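Local coordinates for L-amino acid deaminase (Proteus vulgaris, PDB 5I39), which probably uses its bound FAD to deaminate L-amino acids oxidatively at the membrane, at residues T256-S262 / S345-I350; F79-I84 / W375-E379; A294-R298 / E320-L325; A351-N355 / S404-F408. One frame throughout, in Å; residues are numbered along the deposited sequence. Where two conformers were deposited one is given.

Contact 1 of 4, residues T256-S262 / S345-I350. With FAD (flavin-adenine dinucleotide), chain B; EDO (1,2-ethanediol), chain K.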
# COMPACT_ATOMS: atom_id res chain seq x y z
N THR A 256 -8.87 9.45 12.08
CA THR A 256 -7.71 8.58 11.96
C THR A 256 -6.90 8.74 13.23
O THR A 256 -6.93 9.80 13.87
CB THR A 256 -6.83 8.87 10.73
OG1 THR A 256 -6.31 10.21 10.79
CG2 THR A 256 -7.61 8.69 9.44
N LEU A 257 -6.19 7.68 13.61
CA LEU A 257 -5.19 7.78 14.66
C LEU A 257 -3.86 7.22 14.16
O LEU A 257 -3.84 6.30 13.32
CB LEU A 257 -5.65 7.09 15.95
CG LEU A 257 -6.69 7.86 16.77
CD1 LEU A 257 -7.23 6.99 17.89
CD2 LEU A 257 -6.15 9.17 17.35
N PRO A 258 -2.74 7.79 14.64
CA PRO A 258 -1.43 7.35 14.18
C PRO A 258 -1.07 5.92 14.59
O PRO A 258 -1.49 5.44 15.65
CB PRO A 258 -0.47 8.34 14.85
CG PRO A 258 -1.30 9.53 15.16
CD PRO A 258 -2.63 8.97 15.52
N ALA A 259 -0.32 5.26 13.72
CA ALA A 259 0.33 3.99 14.04
C ALA A 259 1.72 4.05 13.44
O ALA A 259 1.94 4.75 12.45
CB ALA A 259 -0.46 2.83 13.48
N TYR A 260 2.65 3.32 14.05
CA TYR A 260 4.04 3.33 13.62
C TYR A 260 4.56 1.90 13.53
O TYR A 260 4.14 1.03 14.29
CB TYR A 260 4.90 4.15 14.58
CG TYR A 260 4.45 5.59 14.66
CD1 TYR A 260 4.95 6.54 13.76
CD2 TYR A 260 3.51 6.01 15.60
CE1 TYR A 260 4.54 7.86 13.81
CE2 TYR A 260 3.09 7.33 15.65
CZ TYR A 260 3.61 8.25 14.76
OH TYR A 260 3.20 9.56 14.80
N GLN A 261 5.46 1.67 12.58
CA GLN A 261 5.99 0.34 12.32
C GLN A 261 7.42 0.46 11.81
O GLN A 261 7.72 1.35 11.01
CB GLN A 261 5.09 -0.37 11.31
CG GLN A 261 5.42 -1.82 11.03
CD GLN A 261 4.25 -2.53 10.35
OE1 GLN A 261 3.21 -2.74 10.95
NE2 GLN A 261 4.42 -2.88 9.08
N SER A 262 8.28 -0.43 12.30
CA SER A 262 9.68 -0.49 11.88
C SER A 262 9.87 -1.53 10.78
O SER A 262 9.10 -2.48 10.67
CB SER A 262 10.60 -0.81 13.06
OG SER A 262 10.69 0.30 13.94
N SER A 345 11.66 3.40 9.83
CA SER A 345 10.32 3.38 10.40
C SER A 345 9.36 4.18 9.53
O SER A 345 9.77 5.10 8.83
CB SER A 345 10.33 3.97 11.81
OG SER A 345 11.13 3.18 12.67
N GLY A 346 8.08 3.83 9.60
CA GLY A 346 7.05 4.54 8.86
C GLY A 346 5.84 4.85 9.72
O GLY A 346 5.51 4.09 10.63
N ALA A 347 5.20 5.97 9.41
CA ALA A 347 3.99 6.43 10.09
C ALA A 347 2.77 6.16 9.23
O ALA A 347 2.75 6.51 8.05
CB ALA A 347 4.10 7.92 10.37
N MSE A 348 1.75 5.55 9.83
CA MSE A 348 0.44 5.32 9.21
C MSE A 348 -0.61 6.08 9.96
O MSE A 348 -0.37 6.61 11.04
CB MSE A 348 0.07 3.83 9.26
CG MSE A 348 1.03 2.97 8.47
SE MSE A 348 0.56 1.07 8.46
CE MSE A 348 2.05 0.65 9.66
N ALA A 349 -1.80 6.15 9.37
CA ALA A 349 -2.97 6.73 10.02
C ALA A 349 -4.15 5.83 9.68
O ALA A 349 -4.44 5.62 8.51
CB ALA A 349 -3.20 8.15 9.55
N ILE A 350 -4.81 5.33 10.72
CA ILE A 350 -5.75 4.22 10.62
C ILE A 350 -7.10 4.66 11.19
O ILE A 350 -7.15 5.33 12.22
CB ILE A 350 -5.20 2.99 11.40
CG1 ILE A 350 -3.80 2.59 10.90
CG2 ILE A 350 -6.14 1.80 11.33
CD1 ILE A 350 -3.72 2.23 9.42
PA FAD B . 1.66 8.47 1.25
O1A FAD B . 2.20 8.85 2.63
O2A FAD B . 2.56 7.53 0.46
O5B FAD B . 1.46 9.74 0.32
C5B FAD B . 0.71 10.88 0.72
C4B FAD B . 1.44 12.07 0.12
O4B FAD B . 0.64 13.26 0.35
C3B FAD B . 2.79 12.31 0.78
O3B FAD B . 3.83 12.19 -0.19
C2B FAD B . 2.64 13.72 1.37
O2B FAD B . 3.86 14.48 1.36
C1B FAD B . 1.55 14.33 0.51
N9A FAD B . 0.79 15.43 1.12
C8A FAD B . 0.21 15.42 2.30
N7A FAD B . -0.46 16.57 2.54
C5A FAD B . -0.27 17.31 1.45
C6A FAD B . -0.67 18.64 1.01
N6A FAD B . -1.43 19.42 1.80
N1A FAD B . -0.28 19.06 -0.21
C2A FAD B . 0.45 18.29 -1.02
N3A FAD B . 0.88 17.07 -0.69
C4A FAD B . 0.54 16.56 0.51
N1 FAD B . 0.60 -1.71 2.55
C2 FAD B . 0.55 -2.88 1.91
O2 FAD B . -0.34 -3.04 1.06
N3 FAD B . 1.44 -3.87 2.20
C4 FAD B . 2.39 -3.78 3.12
O4 FAD B . 3.18 -4.70 3.32
C4X FAD B . 2.51 -2.53 3.89
N5 FAD B . 3.40 -2.34 4.89
C5X FAD B . 3.57 -1.13 5.42
C6 FAD B . 4.63 -0.85 6.29
C7 FAD B . 4.85 0.42 6.80
C7M FAD B . 6.04 0.70 7.70
C8 FAD B . 3.94 1.52 6.44
C8M FAD B . 4.16 2.93 6.94
C9 FAD B . 2.87 1.24 5.59
C9A FAD B . 2.65 -0.03 5.07
N10 FAD B . 1.57 -0.30 4.22
C10 FAD B . 1.52 -1.50 3.51
C1' FAD B . 0.59 0.71 3.90
C2' FAD B . 0.89 1.50 2.68
O2' FAD B . 2.29 1.80 2.65
C3' FAD B . 0.05 2.77 2.74
O3' FAD B . -1.34 2.46 3.01
C4' FAD B . 0.09 3.58 1.47
O4' FAD B . 1.46 3.80 1.07
C5' FAD B . -0.59 4.91 1.68
O5' FAD B . -0.46 5.64 0.46
P FAD B . -0.88 7.21 0.44
O1P FAD B . -0.70 7.68 -0.97
O2P FAD B . -2.22 7.38 1.14
O3P FAD B . 0.17 7.88 1.47
C1 EDO K . 0.83 -2.93 7.09
O1 EDO K . 0.40 -3.66 5.94
C2 EDO K . -0.16 -3.13 8.24
O2 EDO K . 0.42 -2.70 9.48
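Q261 and M348 meet beside the flavin, on one face of the antiparallel pair formed by strands 257-266 and 340-350. M348 is selenomethionine in this crystal. Its CG lies beside the backbone N (chi1 -63°), and the chain then bends at the selenium. The methyl CE therefore turns back to Q261 and lies 3.6 Å from Q261 CB. The outer side of this bump faces the flavin: M348 CG is 3.5 Å from FAD C8M. G346 forms the neighbouring hollow. With no side chain on this face, it leaves room for the same flavin methyl, and its carbonyl carbon is 3.8 Å from FAD C8M. Q261 runs out extended, and its NE2 comes 3.5 Å from FAD C6. Further along this face, the small methyl of A259 fits against I350, with CB 4.2 Å from I350 CG1. On the other face the Y260 ring meets A347 obliquely, with CE1 3.5 Å from A347 CB. Six backbone hydrogen bonds join the strands. The shortest runs from M348 N to A259 O, 2.7 Å. Q261 NE2 also makes a weak bond to V299 O. The chemistry is thus uncharged: backbone bonds set the register, while apolar groups and one neutral amide border the dimethylbenzene end of the flavin, and no charged side chain of the two segments does.

Contact 2 of 4, residues F79-I84 / W375-E379. With FAD (flavin-adenine dinucleotide), chain B.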
# COMPACT_ATOMS: atom_id res chain seq x y z
N PHE A 79 7.16 0.76 2.98
CA PHE A 79 6.31 -0.36 3.36
C PHE A 79 7.06 -1.69 3.44
O PHE A 79 8.18 -1.82 2.95
CB PHE A 79 5.11 -0.43 2.41
CG PHE A 79 5.49 -0.52 0.96
CD1 PHE A 79 5.89 -1.73 0.42
CD2 PHE A 79 5.44 0.59 0.13
CE1 PHE A 79 6.25 -1.84 -0.91
CE2 PHE A 79 5.79 0.49 -1.21
CZ PHE A 79 6.18 -0.73 -1.73
N TYR A 80 6.42 -2.68 4.05
CA TYR A 80 7.00 -4.02 4.21
C TYR A 80 7.03 -4.77 2.88
O TYR A 80 8.03 -5.40 2.55
CB TYR A 80 6.23 -4.83 5.25
CG TYR A 80 6.66 -6.27 5.40
CD1 TYR A 80 8.01 -6.63 5.50
CD2 TYR A 80 5.71 -7.30 5.47
CE1 TYR A 80 8.39 -7.96 5.66
CE2 TYR A 80 6.09 -8.62 5.63
CZ TYR A 80 7.43 -8.94 5.73
OH TYR A 80 7.83 -10.25 5.90
N GLY A 81 5.91 -4.72 2.16
CA GLY A 81 5.85 -5.15 0.76
C GLY A 81 5.06 -6.38 0.41
O GLY A 81 5.35 -7.02 -0.60
N GLN A 82 4.04 -6.71 1.21
CA GLN A 82 3.19 -7.85 0.90
C GLN A 82 1.79 -7.40 0.47
O GLN A 82 1.23 -6.45 1.02
CB GLN A 82 3.11 -8.83 2.07
CG GLN A 82 2.45 -8.32 3.33
CD GLN A 82 2.57 -9.31 4.48
OE1 GLN A 82 2.78 -10.51 4.27
NE2 GLN A 82 2.42 -8.81 5.71
N ALA A 83 1.26 -8.09 -0.54
CA ALA A 83 -0.09 -7.86 -1.04
C ALA A 83 -0.90 -9.11 -0.72
O ALA A 83 -0.75 -10.15 -1.37
CB ALA A 83 -0.08 -7.58 -2.54
N ILE A 84 -1.72 -9.00 0.32
CA ILE A 84 -2.40 -10.17 0.88
C ILE A 84 -3.87 -9.89 1.12
O ILE A 84 -4.27 -8.76 1.38
CB ILE A 84 -1.73 -10.67 2.19
CG1 ILE A 84 -1.97 -9.73 3.39
CG2 ILE A 84 -0.24 -10.90 1.96
CD1 ILE A 84 -1.47 -10.26 4.71
N TRP A 375 -3.08 -0.72 4.21
CA TRP A 375 -2.88 -1.67 3.12
C TRP A 375 -3.00 -0.98 1.76
O TRP A 375 -3.43 -1.60 0.77
CB TRP A 375 -3.90 -2.80 3.23
CG TRP A 375 -3.68 -3.69 4.40
CD1 TRP A 375 -4.41 -3.73 5.56
CD2 TRP A 375 -2.67 -4.69 4.53
NE1 TRP A 375 -3.91 -4.69 6.40
CE2 TRP A 375 -2.83 -5.29 5.80
CE3 TRP A 375 -1.63 -5.13 3.71
CZ2 TRP A 375 -2.00 -6.32 6.26
CZ3 TRP A 375 -0.80 -6.15 4.16
CH2 TRP A 375 -0.99 -6.73 5.42
N GLY A 376 -2.61 0.29 1.69
CA GLY A 376 -2.81 1.09 0.49
C GLY A 376 -2.07 0.60 -0.73
O GLY A 376 -2.55 0.77 -1.84
N MSE A 377 -0.90 -0.00 -0.56
CA MSE A 377 -0.18 -0.53 -1.73
C MSE A 377 -1.03 -1.59 -2.39
O MSE A 377 -1.29 -1.53 -3.60
CB MSE A 377 1.20 -1.08 -1.38
CG MSE A 377 2.20 -0.03 -0.90
SE MSE A 377 2.59 1.35 -2.24
CE MSE A 377 3.23 0.19 -3.69
N THR A 378 -1.48 -2.56 -1.59
CA THR A 378 -2.32 -3.66 -2.07
C THR A 378 -3.62 -3.18 -2.69
O THR A 378 -4.03 -3.66 -3.76
CB THR A 378 -2.66 -4.59 -0.88
OG1 THR A 378 -1.46 -5.12 -0.33
CG2 THR A 378 -3.54 -5.76 -1.32
N GLU A 379 -4.29 -2.26 -2.00
CA GLU A 379 -5.62 -1.82 -2.37
C GLU A 379 -5.65 -0.84 -3.53
O GLU A 379 -6.67 -0.74 -4.21
CB GLU A 379 -6.28 -1.14 -1.16
CG GLU A 379 -6.50 -2.08 0.01
CD GLU A 379 -6.78 -1.37 1.32
OE1 GLU A 379 -6.65 -0.13 1.39
OE2 GLU A 379 -7.11 -2.07 2.30
PA FAD B . 1.66 8.47 1.25
O1A FAD B . 2.20 8.85 2.63
O2A FAD B . 2.56 7.53 0.46
O5B FAD B . 1.46 9.74 0.32
C5B FAD B . 0.71 10.88 0.72
C4B FAD B . 1.44 12.07 0.12
O4B FAD B . 0.64 13.26 0.35
C3B FAD B . 2.79 12.31 0.78
O3B FAD B . 3.83 12.19 -0.19
C2B FAD B . 2.64 13.72 1.37
O2B FAD B . 3.86 14.48 1.36
C1B FAD B . 1.55 14.33 0.51
N9A FAD B . 0.79 15.43 1.12
C8A FAD B . 0.21 15.42 2.30
N7A FAD B . -0.46 16.57 2.54
C5A FAD B . -0.27 17.31 1.45
C6A FAD B . -0.67 18.64 1.01
N6A FAD B . -1.43 19.42 1.80
N1A FAD B . -0.28 19.06 -0.21
C2A FAD B . 0.45 18.29 -1.02
N3A FAD B . 0.88 17.07 -0.69
C4A FAD B . 0.54 16.56 0.51
N1 FAD B . 0.60 -1.71 2.55
C2 FAD B . 0.55 -2.88 1.91
O2 FAD B . -0.34 -3.04 1.06
N3 FAD B . 1.44 -3.87 2.20
C4 FAD B . 2.39 -3.78 3.12
O4 FAD B . 3.18 -4.70 3.32
C4X FAD B . 2.51 -2.53 3.89
N5 FAD B . 3.40 -2.34 4.89
C5X FAD B . 3.57 -1.13 5.42
C6 FAD B . 4.63 -0.85 6.29
C7 FAD B . 4.85 0.42 6.80
C7M FAD B . 6.04 0.70 7.70
C8 FAD B . 3.94 1.52 6.44
C8M FAD B . 4.16 2.93 6.94
C9 FAD B . 2.87 1.24 5.59
C9A FAD B . 2.65 -0.03 5.07
N10 FAD B . 1.57 -0.30 4.22
C10 FAD B . 1.52 -1.50 3.51
C1' FAD B . 0.59 0.71 3.90
C2' FAD B . 0.89 1.50 2.68
O2' FAD B . 2.29 1.80 2.65
C3' FAD B . 0.05 2.77 2.74
O3' FAD B . -1.34 2.46 3.01
C4' FAD B . 0.09 3.58 1.47
O4' FAD B . 1.46 3.80 1.07
C5' FAD B . -0.59 4.91 1.68
O5' FAD B . -0.46 5.64 0.46
P FAD B . -0.88 7.21 0.44
O1P FAD B . -0.70 7.68 -0.97
O2P FAD B . -2.22 7.38 1.14
O3P FAD B . 0.17 7.88 1.47
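In the flavin-binding pocket of this DAO-type fold, F79 and M377 touch each other on one side of the flavin, and W375 lies on the other. Helix 376-392 starts at the isoalloxazine, with W375 at its N-cap. The side chain of M377, a selenomethionine here, is bent twice and crosses the F79 ring at about a right angle. Its CG lies over one ring face, a CH-pi contact 3.7 Å from the centroid of the F79 ring. The selenium stands obliquely to the same ring, a Met-aromatic contact. On the far side, W375 CH2 rests 3.6 Å from I84 CD1. I84 reaches it because CG1 sits between backbone N and carbonyl carbon (chi1 72°). Q82 O lies at the edge of the indole, in its plane. It also accepts from FAD N3, 2.8 Å away. G81 N and Q82 N both donate to FAD O4, and Q82 OE1 accepts from R121 and N276. Across the ring system the helix start faces FAD O2. Its positive end would probably stabilise negative charge on the reduced flavin. Two donors of T378 grip that oxygen: T378 N to FAD O2 is 2.9 Å, and T378 OG1 to FAD O2 is 2.7 Å.

Contact 3 of 4, residues A294-R298 / E320-L325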
# COMPACT_ATOMS: atom_id res chain seq x y z
N ALA A 294 13.26 -8.36 3.05
CA ALA A 294 12.58 -7.49 3.99
C ALA A 294 12.24 -8.29 5.24
O ALA A 294 11.85 -9.45 5.15
CB ALA A 294 11.33 -6.92 3.36
N THR A 295 12.39 -7.67 6.40
CA THR A 295 12.04 -8.29 7.67
C THR A 295 11.75 -7.21 8.71
O THR A 295 12.11 -6.06 8.52
CB THR A 295 13.15 -9.25 8.17
OG1 THR A 295 12.77 -9.86 9.41
CG2 THR A 295 14.48 -8.51 8.37
N SER A 296 11.14 -7.60 9.82
CA SER A 296 10.84 -6.68 10.92
C SER A 296 10.32 -7.47 12.11
O SER A 296 9.74 -8.53 11.91
CB SER A 296 9.78 -5.66 10.48
OG SER A 296 9.20 -4.99 11.58
N PRO A 297 10.50 -6.96 13.35
CA PRO A 297 9.89 -7.64 14.50
C PRO A 297 8.35 -7.65 14.51
O PRO A 297 7.76 -8.49 15.17
CB PRO A 297 10.42 -6.86 15.71
CG PRO A 297 10.86 -5.54 15.16
CD PRO A 297 11.35 -5.83 13.77
N ARG A 298 7.73 -6.71 13.79
CA ARG A 298 6.27 -6.67 13.66
C ARG A 298 5.90 -5.96 12.35
O ARG A 298 6.31 -4.82 12.12
CB ARG A 298 5.65 -5.94 14.85
CG ARG A 298 4.13 -6.06 14.93
CD ARG A 298 3.54 -5.19 16.03
NE ARG A 298 3.84 -5.68 17.38
CZ ARG A 298 3.09 -6.53 18.09
NH1 ARG A 298 1.95 -7.03 17.61
NH2 ARG A 298 3.50 -6.89 19.31
N GLU A 320 15.93 -4.25 20.49
CA GLU A 320 14.87 -5.13 19.97
C GLU A 320 15.05 -5.40 18.48
O GLU A 320 14.85 -6.53 18.04
CB GLU A 320 13.46 -4.57 20.23
CG GLU A 320 12.36 -5.59 19.90
CD GLU A 320 10.95 -5.09 20.13
OE1 GLU A 320 10.75 -4.03 20.75
OE2 GLU A 320 10.01 -5.78 19.69
N LEU A 321 15.40 -4.38 17.70
CA LEU A 321 15.62 -4.56 16.26
C LEU A 321 16.77 -5.53 15.97
O LEU A 321 16.65 -6.40 15.11
CB LEU A 321 15.86 -3.20 15.58
CG LEU A 321 14.60 -2.34 15.48
CD1 LEU A 321 14.94 -0.87 15.32
CD2 LEU A 321 13.70 -2.80 14.34
N ASN A 322 17.86 -5.38 16.71
CA ASN A 322 18.99 -6.30 16.60
C ASN A 322 18.60 -7.73 17.02
O ASN A 322 18.95 -8.70 16.34
CB ASN A 322 20.15 -5.80 17.46
CG ASN A 322 21.40 -6.63 17.28
OD1 ASN A 322 22.10 -6.51 16.28
ND2 ASN A 322 21.70 -7.49 18.26
N ALA A 323 17.87 -7.83 18.13
CA ALA A 323 17.39 -9.12 18.62
C ALA A 323 16.43 -9.80 17.64
O ALA A 323 16.41 -11.03 17.54
CB ALA A 323 16.71 -8.95 19.98
N SER A 324 15.66 -9.01 16.90
CA SER A 324 14.78 -9.55 15.87
C SER A 324 15.58 -10.25 14.77
O SER A 324 15.23 -11.35 14.35
CB SER A 324 13.91 -8.45 15.25
OG SER A 324 12.86 -9.03 14.49
N LEU A 325 16.67 -9.63 14.33
CA LEU A 325 17.58 -10.27 13.37
C LEU A 325 18.23 -11.52 13.94
O LEU A 325 18.38 -12.51 13.23
CB LEU A 325 18.65 -9.29 12.88
CG LEU A 325 18.13 -8.06 12.13
CD1 LEU A 325 19.28 -7.12 11.81
CD2 LEU A 325 17.39 -8.43 10.86
O HOH W 1 13.69 -8.92 11.94
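P297 packs on S324 where the chain at strand 293-295 of the large mixed sheet meets helix 318-331. It is a sheet-to-helix contact in the FAD-dependent oxidoreductase fold, and no direct hydrogen bond crosses it. The proline ring is the main bump. Its CB is 3.5 Å from S324 OG, and its CD meets L321 CD2 at 3.9 Å. The hydroxyl of S324 points back at the loop because OG is anti to the backbone N (chi1 -166°). That places it 3.3 Å from P297 CA. P297 N has no hydrogen to share with S324 OG; that hydroxyl is bonded to a water. The two branches of T295 go to different partners. With OG1 swung opposite the backbone N (chi1 -179°), the methyl CG2 falls between N and the carbonyl carbon and is aimed at the helix. There it touches L325 CD2 at 3.8 Å, the two side chains crossing at a slant. L325 and T295 both also lie against Q264 of strand 257-266. E320 stretches fully and only brushes the proline, OE2 to P297 CB being 4.1 Å, on the more exposed flank. T295 OG1 is bonded to F284 O as well. One water ties the two segments together: it donates to T295 OG1 at 2.9 Å and lies 2.7 Å from S324 OG.

Contact 4 of 4, residues A351-N355 / S404-F408. With EDO (1,2-ethanediol), chain H.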
# COMPACT_ATOMS: atom_id res chain seq x y z
N ALA A 351 -8.18 4.27 10.52
CA ALA A 351 -9.54 4.57 10.97
C ALA A 351 -9.92 3.69 12.17
O ALA A 351 -9.32 2.64 12.36
CB ALA A 351 -10.52 4.38 9.83
N PRO A 352 -10.93 4.10 12.96
CA PRO A 352 -11.34 3.33 14.15
C PRO A 352 -11.66 1.84 13.93
O PRO A 352 -11.41 1.03 14.82
CB PRO A 352 -12.59 4.06 14.63
CG PRO A 352 -12.39 5.46 14.19
CD PRO A 352 -11.61 5.41 12.91
N ASP A 353 -12.19 1.51 12.75
CA ASP A 353 -12.52 0.11 12.41
C ASP A 353 -11.47 -0.58 11.53
O ASP A 353 -11.72 -1.67 11.03
CB ASP A 353 -13.92 0.04 11.78
CG ASP A 353 -14.03 0.77 10.46
OD1 ASP A 353 -13.00 1.26 9.93
OD2 ASP A 353 -15.15 0.87 9.93
N GLU A 354 -10.33 0.09 11.33
CA GLU A 354 -9.17 -0.43 10.57
C GLU A 354 -9.42 -0.61 9.07
O GLU A 354 -8.63 -1.26 8.38
CB GLU A 354 -8.64 -1.73 11.21
CG GLU A 354 -8.26 -1.56 12.68
CD GLU A 354 -7.82 -2.85 13.36
OE1 GLU A 354 -7.92 -3.94 12.74
OE2 GLU A 354 -7.39 -2.77 14.52
N ASN A 355 -10.50 -0.01 8.55
CA ASN A 355 -10.80 -0.07 7.12
C ASN A 355 -10.57 1.30 6.48
O ASN A 355 -10.55 2.31 7.18
CB ASN A 355 -12.23 -0.56 6.90
CG ASN A 355 -12.44 -1.98 7.40
OD1 ASN A 355 -11.51 -2.79 7.41
ND2 ASN A 355 -13.66 -2.28 7.82
N SER A 404 -17.13 4.70 3.77
CA SER A 404 -17.67 6.05 3.91
C SER A 404 -17.08 6.78 5.10
O SER A 404 -16.85 6.19 6.16
CB SER A 404 -19.19 5.98 4.06
OG SER A 404 -19.74 7.27 4.32
N LEU A 405 -16.91 8.08 4.93
CA LEU A 405 -16.48 8.98 6.00
C LEU A 405 -17.53 9.08 7.12
O LEU A 405 -17.20 9.41 8.25
CB LEU A 405 -16.21 10.36 5.41
CG LEU A 405 -15.77 11.50 6.32
CD1 LEU A 405 -14.48 11.14 7.05
CD2 LEU A 405 -15.59 12.77 5.50
N TYR A 406 -18.79 8.77 6.79
CA TYR A 406 -19.93 8.99 7.70
C TYR A 406 -20.44 7.72 8.37
O TYR A 406 -21.56 7.69 8.88
CB TYR A 406 -21.04 9.70 6.92
CG TYR A 406 -20.51 10.92 6.23
CD1 TYR A 406 -20.28 12.10 6.95
CD2 TYR A 406 -20.16 10.90 4.88
CE1 TYR A 406 -19.75 13.22 6.34
CE2 TYR A 406 -19.62 12.02 4.26
CZ TYR A 406 -19.42 13.17 4.99
OH TYR A 406 -18.90 14.28 4.38
N ARG A 407 -19.60 6.68 8.41
CA ARG A 407 -19.96 5.39 9.00
C ARG A 407 -19.71 5.30 10.51
O ARG A 407 -20.14 4.34 11.14
CB ARG A 407 -19.19 4.27 8.31
CG ARG A 407 -17.71 4.16 8.64
CD ARG A 407 -17.07 3.12 7.74
NE ARG A 407 -15.67 2.84 8.03
CZ ARG A 407 -14.61 3.33 7.37
NH1 ARG A 407 -14.76 4.21 6.39
NH2 ARG A 407 -13.38 2.95 7.71
N PHE A 408 -19.00 6.28 11.08
CA PHE A 408 -18.51 6.19 12.46
C PHE A 408 -19.53 6.73 13.46
O PHE A 408 -20.44 7.48 13.12
CB PHE A 408 -17.18 6.93 12.59
CG PHE A 408 -16.16 6.52 11.56
CD1 PHE A 408 -15.47 5.32 11.69
CD2 PHE A 408 -15.90 7.32 10.45
CE1 PHE A 408 -14.53 4.93 10.74
CE2 PHE A 408 -14.96 6.94 9.50
CZ PHE A 408 -14.27 5.75 9.65
OXT PHE A 408 -19.47 6.41 14.65
C1 EDO H . -4.76 -1.85 8.69
O1 EDO H . -5.92 -2.69 8.73
C2 EDO H . -3.81 -2.15 9.83
O2 EDO H . -4.43 -1.83 11.09
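D353 and R407 join two type I beta turns, one leading from strand 340-350 to strand 357-360 and the other near the C-terminus. The tight part is their side-on salt bridge. R407 NE is 2.8 Å from D353 OD2. R407 NH2 is 2.8 Å from D353 OD1. Both bonds are nearly straight, at 169° and 174°. Carboxylate and guanidinium are nearly coplanar, and D353 OD1 uses its syn lone pair. The carboxylate is itself fixed by an Asx turn, since N355 N donates to D353 OD1 from above its plane. R407 reaches across with its chain extended from CG to NE. NH1 holds S404 O, which braces the guanidinium from within its own turn. The looser part lies at P352 and F408, both exposed. There the side chains cross at about a right angle, with P352 CD 3.7 Å from F408 CE1. A351 CB is farther off, 4.0 Å from F408 CZ. I357 and P255 also border F408. Together these contacts fasten the C-terminal tail to the loop beyond the flavin-side strand. F408 folds back on its neighbour, its CZ lying 3.3 Å above the plane of the R407 guanidinium.

In the fold
Contacts 1 and 2 both touch FAD and frame its isoalloxazine: contact 1 at the dimethylbenzene end, contact 2 at the pyrimidine side. Their centres lie 14 Å apart and their nearest atoms about 5 Å; they do not touch. Contact 3 reaches the same sheet through strand 293-295, a neighbour of strand 257-266. It joins contact 1 through S262 O and S296 OG, 2.7 Å apart, a probable hydrogen bond, and contact 2 through Y80, whose O is 3.7 Å from A294 CB. Contact 4 continues from contact 1 along the chain, since A351 follows I350. Its centre is 31 Å from that of contact 3, and the side chain of A351 lies about 12 Å from FAD.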